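Ferric iron-binding protein HitA (Pseudomonas aeruginosa PAO1, PDB 6IWF) probably serves as the iron-binding component of ferric iron uptake, holding the metal as a member of the bacterial solute-binding protein family. Local coordinates at residues V105-P110 / N209-F215; W130-F136 / V188-L192. All coordinates share one frame; numbering follows the deposited sequence.

Contact 1: residues V105-P110 / N209-F215; sequences VLAYNP and NSRLHYF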
loop_
_atom_site.group_PDB
_atom_site.type_symbol
_atom_site.label_atom_id
_atom_site.label_comp_id
_atom_site.label_asym_id
_atom_site.label_seq_id
_atom_site.Cartn_x
_atom_site.Cartn_y
_atom_site.Cartn_z
ATOM N N VAL A 105 3.401 -9.869 -4.104
ATOM C CA VAL A 105 3.340 -11.289 -4.429
ATOM C C VAL A 105 3.487 -11.444 -5.936
ATOM O O VAL A 105 3.538 -10.461 -6.684
ATOM C CB VAL A 105 2.027 -11.941 -3.948
ATOM C CG1 VAL A 105 1.911 -11.843 -2.439
ATOM C CG2 VAL A 105 0.825 -11.288 -4.626
ATOM N N LEU A 106 3.548 -12.699 -6.379
ATOM C CA LEU A 106 3.475 -13.063 -7.791
ATOM C C LEU A 106 2.208 -13.903 -7.971
ATOM O O LEU A 106 2.163 -15.065 -7.554
ATOM C CB LEU A 106 4.740 -13.825 -8.229
ATOM C CG LEU A 106 4.814 -14.208 -9.710
ATOM C CD1 LEU A 106 5.063 -12.984 -10.588
ATOM C CD2 LEU A 106 5.938 -15.220 -9.888
ATOM N N ALA A 107 1.160 -13.328 -8.555
ATOM C CA ALA A 107 -0.015 -14.137 -8.877
ATOM C C ALA A 107 0.293 -14.939 -10.134
ATOM O O ALA A 107 0.970 -14.443 -11.038
ATOM C CB ALA A 107 -1.248 -13.260 -9.082
ATOM N N TYR A 108 -0.146 -16.195 -10.171
ATOM C CA TYR A 108 0.151 -17.013 -11.339
ATOM C C TYR A 108 -0.993 -17.982 -11.599
ATOM O O TYR A 108 -1.775 -18.312 -10.704
ATOM C CB TYR A 108 1.478 -17.773 -11.188
ATOM C CG TYR A 108 1.464 -18.908 -10.180
ATOM C CD1 TYR A 108 1.560 -18.651 -8.815
ATOM C CD2 TYR A 108 1.389 -20.233 -10.594
ATOM C CE1 TYR A 108 1.553 -19.680 -7.881
ATOM C CE2 TYR A 108 1.382 -21.288 -9.652
ATOM C CZ TYR A 108 1.459 -20.994 -8.305
ATOM O OH TYR A 108 1.453 -22.006 -7.356
ATOM N N ASN A 109 -1.072 -18.432 -12.857
ATOM C CA ASN A 109 -2.075 -19.400 -13.277
ATOM C C ASN A 109 -1.425 -20.771 -13.327
ATOM O O ASN A 109 -0.567 -21.005 -14.195
ATOM C CB ASN A 109 -2.639 -19.028 -14.646
ATOM C CG ASN A 109 -3.720 -19.994 -15.121
ATOM O OD1 ASN A 109 -3.905 -21.071 -14.551
ATOM N ND2 ASN A 109 -4.430 -19.611 -16.176
ATOM N N PRO A 110 -1.757 -21.690 -12.415
ATOM C CA PRO A 110 -1.062 -22.990 -12.399
ATOM C C PRO A 110 -1.388 -23.870 -13.585
ATOM O O PRO A 110 -0.704 -24.885 -13.776
ATOM C CB PRO A 110 -1.532 -23.633 -11.077
ATOM C CG PRO A 110 -2.772 -22.906 -10.698
ATOM C CD PRO A 110 -2.709 -21.537 -11.300
ATOM N N ASN A 209 -8.938 -19.954 -9.939
ATOM C CA ASN A 209 -7.927 -20.755 -10.618
ATOM C C ASN A 209 -6.521 -20.292 -10.257
ATOM O O ASN A 209 -5.618 -21.115 -10.058
ATOM C CB ASN A 209 -8.121 -20.654 -12.134
ATOM C CG ASN A 209 -9.302 -21.454 -12.625
ATOM O OD1 ASN A 209 -9.605 -22.521 -12.086
ATOM N ND2 ASN A 209 -9.985 -20.942 -13.646
ATOM N N SER A 210 -6.330 -18.984 -10.162
ATOM C CA SER A 210 -5.009 -18.428 -9.924
ATOM C C SER A 210 -4.575 -18.670 -8.480
ATOM O O SER A 210 -5.390 -18.897 -7.576
ATOM C CB SER A 210 -5.004 -16.933 -10.241
ATOM O OG SER A 210 -5.795 -16.222 -9.306
ATOM N N ARG A 211 -3.263 -18.625 -8.267
ATOM C CA ARG A 211 -2.686 -18.814 -6.948
ATOM C C ARG A 211 -1.651 -17.721 -6.708
ATOM O O ARG A 211 -1.234 -17.015 -7.629
ATOM C CB ARG A 211 -2.071 -20.214 -6.800
ATOM C CG ARG A 211 -3.097 -21.355 -7.029
ATOM C CD ARG A 211 -2.595 -22.739 -6.602
ATOM N NE ARG A 211 -1.270 -23.057 -7.134
ATOM C CZ ARG A 211 -0.854 -24.285 -7.455
ATOM N NH1 ARG A 211 0.381 -24.462 -7.927
ATOM N NH2 ARG A 211 -1.668 -25.335 -7.309
ATOM N N LEU A 212 -1.241 -17.587 -5.453
ATOM C CA LEU A 212 -0.241 -16.607 -5.067
ATOM C C LEU A 212 1.067 -17.309 -4.769
ATOM O O LEU A 212 1.104 -18.292 -4.019
ATOM C CB LEU A 212 -0.688 -15.795 -3.848
ATOM C CG LEU A 212 -1.882 -14.883 -4.104
ATOM C CD1 LEU A 212 -2.047 -13.908 -2.938
ATOM C CD2 LEU A 212 -1.742 -14.135 -5.419
ATOM N N HIS A 213 2.136 -16.789 -5.351
ATOM C CA HIS A 213 3.488 -17.194 -5.026
ATOM C C HIS A 213 4.144 -16.096 -4.203
ATOM O O HIS A 213 4.073 -14.918 -4.561
ATOM C CB HIS A 213 4.292 -17.445 -6.297
ATOM C CG HIS A 213 5.716 -17.803 -6.029
ATOM N ND1 HIS A 213 6.081 -19.003 -5.459
ATOM C CD2 HIS A 213 6.860 -17.105 -6.214
ATOM C CE1 HIS A 213 7.396 -19.040 -5.324
ATOM N NE2 HIS A 213 7.893 -17.902 -5.779
ATOM N N TYR A 214 4.790 -16.484 -3.110
ATOM C CA TYR A 214 5.532 -15.553 -2.271
ATOM C C TYR A 214 7.016 -15.770 -2.518
ATOM O O TYR A 214 7.517 -16.891 -2.360
ATOM C CB TYR A 214 5.185 -15.755 -0.795
ATOM C CG TYR A 214 3.774 -15.371 -0.500
ATOM C CD1 TYR A 214 2.720 -16.228 -0.813
ATOM C CD2 TYR A 214 3.480 -14.137 0.058
ATOM C CE1 TYR A 214 1.422 -15.866 -0.555
ATOM C CE2 TYR A 214 2.183 -13.768 0.319
ATOM C CZ TYR A 214 1.162 -14.628 0.009
ATOM O OH TYR A 214 -0.129 -14.241 0.264
ATOM N N PHE A 215 7.712 -14.706 -2.914
ATOM C CA PHE A 215 9.139 -14.838 -3.202
ATOM C C PHE A 215 9.927 -15.174 -1.940
ATOM O O PHE A 215 10.865 -15.984 -1.979
ATOM C CB PHE A 215 9.676 -13.542 -3.826
ATOM C CG PHE A 215 9.350 -13.368 -5.284
ATOM C CD1 PHE A 215 9.921 -14.197 -6.252
ATOM C CD2 PHE A 215 8.502 -12.352 -5.695
ATOM C CE1 PHE A 215 9.632 -14.016 -7.612
ATOM C CE2 PHE A 215 8.200 -12.176 -7.050
ATOM C CZ PHE A 215 8.776 -12.996 -8.001
#
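Y108 and R211 face each other across an antiparallel strand pair and show how a ladder of backbone bonds sets the side chains that fill its surface. The Y108 ring rises from the strand with CG set between the backbone N and the carbonyl carbon (chi1 71°), and this leans it across 209-215 with its CD1-CE1 side leading: the L212 carbonyl carbon lies at its edge, CD1 is 3.4 Å from R211 O, and CE1 rests near the CB atoms of R211 and H213. The guanidinium of R211 then meets the phenol oxygen with its side: NE and NH1 both donate to Y108 OH, NH1 at 2.7 Å, and OH lies close to the guanidinium plane. Ring and guanidinium planes stand 73° apart, so the arginine approaches the hydroxyl without stacking on the ring. P110 supplies a bump against one face of this group, its CB 3.7 Å from the plane and over its centre, while P110 CD presses on N209 O. The paired bonds, neither of them straight, and the proline on one face probably limit how the guanidinium can turn.

On the other face, L212 drops its CD2 branch into the hollow between V105 CG2 and A107 CB, 3.9 Å and 3.8 Å away respectively. V105 CG1 reaches the Y214 ring more tightly, 3.4 Å from CE2, and the two side chains run alongside each other. Back on the Y108 face, F215 comes up against L106, with CE2 4.0 Å from L106 CB. Four backbone bonds join the hydrogen-bonded pairs L106-H213 and Y108-R211, with A107-L212 between them as the non-hydrogen-bonded pair. S210 OG bonds to E184, tying the entry to the second strand to helix 176-184. This is regular antiparallel pairing of a short strand with a long one, here in the mixed sheet of a periplasmic-binding-protein fold.

Contact 2: residues W130-F136 / V188-L192; sequences WSGRFGF and VDMAL
Strands 134-136 and 190-192 run parallel, 26° from exact alignment and 4.4 Å apart at their closest, with F134 paired to M190 and G135 to A191. G135 uses both its polar backbone atoms: its N donates to M190 O, and its O accepts from L192 N at 3.0 Å. The next bond toward the start of the strand, M190 N to R133 O, is weak.

The closest apolar touch lies on the face carrying F134 and M190, where F134 CB and M190 CG are 3.3 Å apart. M190 starts out on this face with CG between the backbone N and the carbonyl carbon (chi1 62°), and its SD makes an oblique Met-aromatic contact with W130, 5.2 Å from the centroid of the six-membered ring; the bend at chi3 places the methyl CE near W130 CZ3. L192 extends the same apolar surface, its CD1 4.2 Å from F136 CB, and F136 also meets the ring of F143. Such parallel pairs, joined through intervening helices, are the staple of the alpha/beta domains of periplasmic binding proteins; here helices 141-154, 156-169 and 176-184 occupy much of the connection. Across the sheet, V188 CG2 packs against the peptide of R133 and F134, with helix 176-184 behind it.

At the entrance to the pair, R133 and D189 form a salt bridge. NE (2.8 Å) and NH2 (2.9 Å) of R133 both reach D189 OD2, NE along its anti lone pair and NH2 from above the carboxylate plane, so one oxygen takes both bonds. The guanidinium and carboxylate planes are 81° apart. Water 1 bridges the neighbouring backbone, donating to G132 O and accepting from D189 N.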
loop_
_atom_site.group_PDB
_atom_site.type_symbol
_atom_site.label_atom_id
_atom_site.label_comp_id
_atom_site.label_asym_id
_atom_site.label_seq_id
_atom_site.Cartn_x
_atom_site.Cartn_y
_atom_site.Cartn_z
ATOM N N TRP A 130 11.241 -14.459 -19.925
ATOM C CA TRP A 130 9.927 -14.149 -19.370
ATOM C C TRP A 130 9.111 -13.218 -20.249
ATOM O O TRP A 130 8.003 -12.837 -19.860
ATOM C CB TRP A 130 10.088 -13.540 -17.971
ATOM C CG TRP A 130 10.767 -14.496 -17.081
ATOM C CD1 TRP A 130 12.048 -14.415 -16.617
ATOM C CD2 TRP A 130 10.239 -15.734 -16.591
ATOM N NE1 TRP A 130 12.337 -15.505 -15.841
ATOM C CE2 TRP A 130 11.243 -16.333 -15.811
ATOM C CE3 TRP A 130 9.001 -16.381 -16.717
ATOM C CZ2 TRP A 130 11.058 -17.557 -15.164
ATOM C CZ3 TRP A 130 8.818 -17.598 -16.068
ATOM C CH2 TRP A 130 9.848 -18.171 -15.313
ATOM N N SER A 131 9.617 -12.855 -21.429
ATOM C CA SER A 131 8.913 -11.899 -22.272
ATOM C C SER A 131 7.481 -12.358 -22.558
ATOM O O SER A 131 7.251 -13.496 -22.978
ATOM C CB SER A 131 9.673 -11.702 -23.584
ATOM O OG SER A 131 9.002 -10.739 -24.377
ATOM N N GLY A 132 6.517 -11.466 -22.327
ATOM C CA GLY A 132 5.127 -11.763 -22.605
ATOM C C GLY A 132 4.432 -12.620 -21.569
ATOM O O GLY A 132 3.215 -12.848 -21.687
ATOM N N ARG A 133 5.153 -13.097 -20.554
ATOM C CA ARG A 133 4.594 -14.032 -19.588
ATOM C C ARG A 133 4.108 -13.371 -18.307
ATOM O O ARG A 133 3.513 -14.062 -17.475
ATOM C CB ARG A 133 5.620 -15.112 -19.229
ATOM C CG ARG A 133 6.079 -15.935 -20.429
ATOM C CD ARG A 133 6.689 -17.257 -20.003
ATOM N NE ARG A 133 5.668 -18.194 -19.553
ATOM C CZ ARG A 133 5.916 -19.435 -19.151
ATOM N NH1 ARG A 133 7.170 -19.890 -19.129
ATOM N NH2 ARG A 133 4.911 -20.223 -18.777
ATOM N N PHE A 134 4.337 -12.075 -18.115
ATOM C CA PHE A 134 3.940 -11.456 -16.860
ATOM C C PHE A 134 3.423 -10.049 -17.078
ATOM O O PHE A 134 3.864 -9.327 -17.974
ATOM C CB PHE A 134 5.070 -11.414 -15.822
ATOM C CG PHE A 134 6.218 -10.509 -16.168
ATOM C CD1 PHE A 134 7.197 -10.927 -17.056
ATOM C CD2 PHE A 134 6.349 -9.265 -15.559
ATOM C CE1 PHE A 134 8.285 -10.103 -17.358
ATOM C CE2 PHE A 134 7.425 -8.431 -15.861
ATOM C CZ PHE A 134 8.400 -8.858 -16.761
ATOM N N GLY A 135 2.479 -9.679 -16.229
ATOM C CA GLY A 135 1.910 -8.349 -16.221
ATOM C C GLY A 135 2.419 -7.564 -15.029
ATOM O O GLY A 135 2.773 -8.135 -13.990
ATOM N N PHE A 136 2.443 -6.245 -15.183
ATOM C CA PHE A 136 2.700 -5.354 -14.064
ATOM C C PHE A 136 2.022 -4.024 -14.357
ATOM O O PHE A 136 1.609 -3.756 -15.488
ATOM C CB PHE A 136 4.203 -5.187 -13.794
ATOM C CG PHE A 136 4.970 -4.408 -14.853
ATOM C CD1 PHE A 136 5.072 -4.868 -16.153
ATOM C CD2 PHE A 136 5.649 -3.255 -14.508
ATOM C CE1 PHE A 136 5.811 -4.164 -17.112
ATOM C CE2 PHE A 136 6.403 -2.548 -15.447
ATOM C CZ PHE A 136 6.487 -3.005 -16.749
ATOM N N VAL A 188 -2.636 -13.859 -19.235
ATOM C CA VAL A 188 -1.212 -13.695 -18.979
ATOM C C VAL A 188 -0.863 -14.673 -17.870
ATOM O O VAL A 188 -1.692 -14.962 -17.001
ATOM C CB VAL A 188 -0.842 -12.234 -18.615
ATOM C CG1 VAL A 188 -1.392 -11.830 -17.222
ATOM C CG2 VAL A 188 0.669 -12.029 -18.697
ATOM N N ASP A 189 0.359 -15.227 -17.923
ATOM C CA ASP A 189 0.681 -16.342 -17.036
ATOM C C ASP A 189 0.828 -15.900 -15.584
ATOM O O ASP A 189 0.513 -16.673 -14.675
ATOM C CB ASP A 189 1.969 -17.042 -17.480
ATOM C CG ASP A 189 1.829 -17.758 -18.821
ATOM O OD1 ASP A 189 0.697 -17.854 -19.354
ATOM O OD2 ASP A 189 2.865 -18.228 -19.349
ATOM N N MET A 190 1.317 -14.684 -15.340
ATOM C CA MET A 190 1.555 -14.228 -13.975
ATOM C C MET A 190 1.452 -12.707 -13.924
ATOM O O MET A 190 1.429 -12.036 -14.952
ATOM C CB MET A 190 2.929 -14.710 -13.469
ATOM C CG MET A 190 4.103 -14.203 -14.252
ATOM S SD MET A 190 5.620 -15.152 -13.904
ATOM C CE MET A 190 4.991 -16.742 -13.935
ATOM N N ALA A 191 1.404 -12.154 -12.710
ATOM C CA ALA A 191 1.394 -10.704 -12.563
ATOM C C ALA A 191 1.978 -10.312 -11.215
ATOM O O ALA A 191 1.786 -11.017 -10.219
ATOM C CB ALA A 191 -0.024 -10.122 -12.699
ATOM N N LEU A 192 2.679 -9.178 -11.209
ATOM C CA LEU A 192 3.248 -8.581 -10.006
ATOM C C LEU A 192 2.202 -7.664 -9.388
ATOM O O LEU A 192 1.801 -6.682 -10.016
ATOM C CB LEU A 192 4.499 -7.786 -10.373
ATOM C CG LEU A 192 5.656 -8.581 -10.981
ATOM C CD1 LEU A 192 6.733 -7.636 -11.452
ATOM C CD2 LEU A 192 6.207 -9.549 -9.920
HETATM O O HOH W 1 1.436 -15.007 -20.732
#

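How the contacts relate
The two contacts are adjoining seams of one mixed sheet, their centres 11 Å apart. Strand 97-108, from contact 1, lies beside strand 190-194, from contact 2: A107 O is 2.9 Å from A191 N and N109 N is 3.0 Å from D189 O, both probable hydrogen bonds. L106 CD1 and L192 CD2, 3.7 Å apart, continue the packing between them. Along the chain contact 2 is nested inside the loop that contact 1 closes. Toward the iron site, where Y196 and Y197 are ligands although no iron is bound in this model, the side chains of V105 and A191 lie about 7 Å and 9 Å from that of Y197, and the L212 side chain about 8 Å from that of Y196.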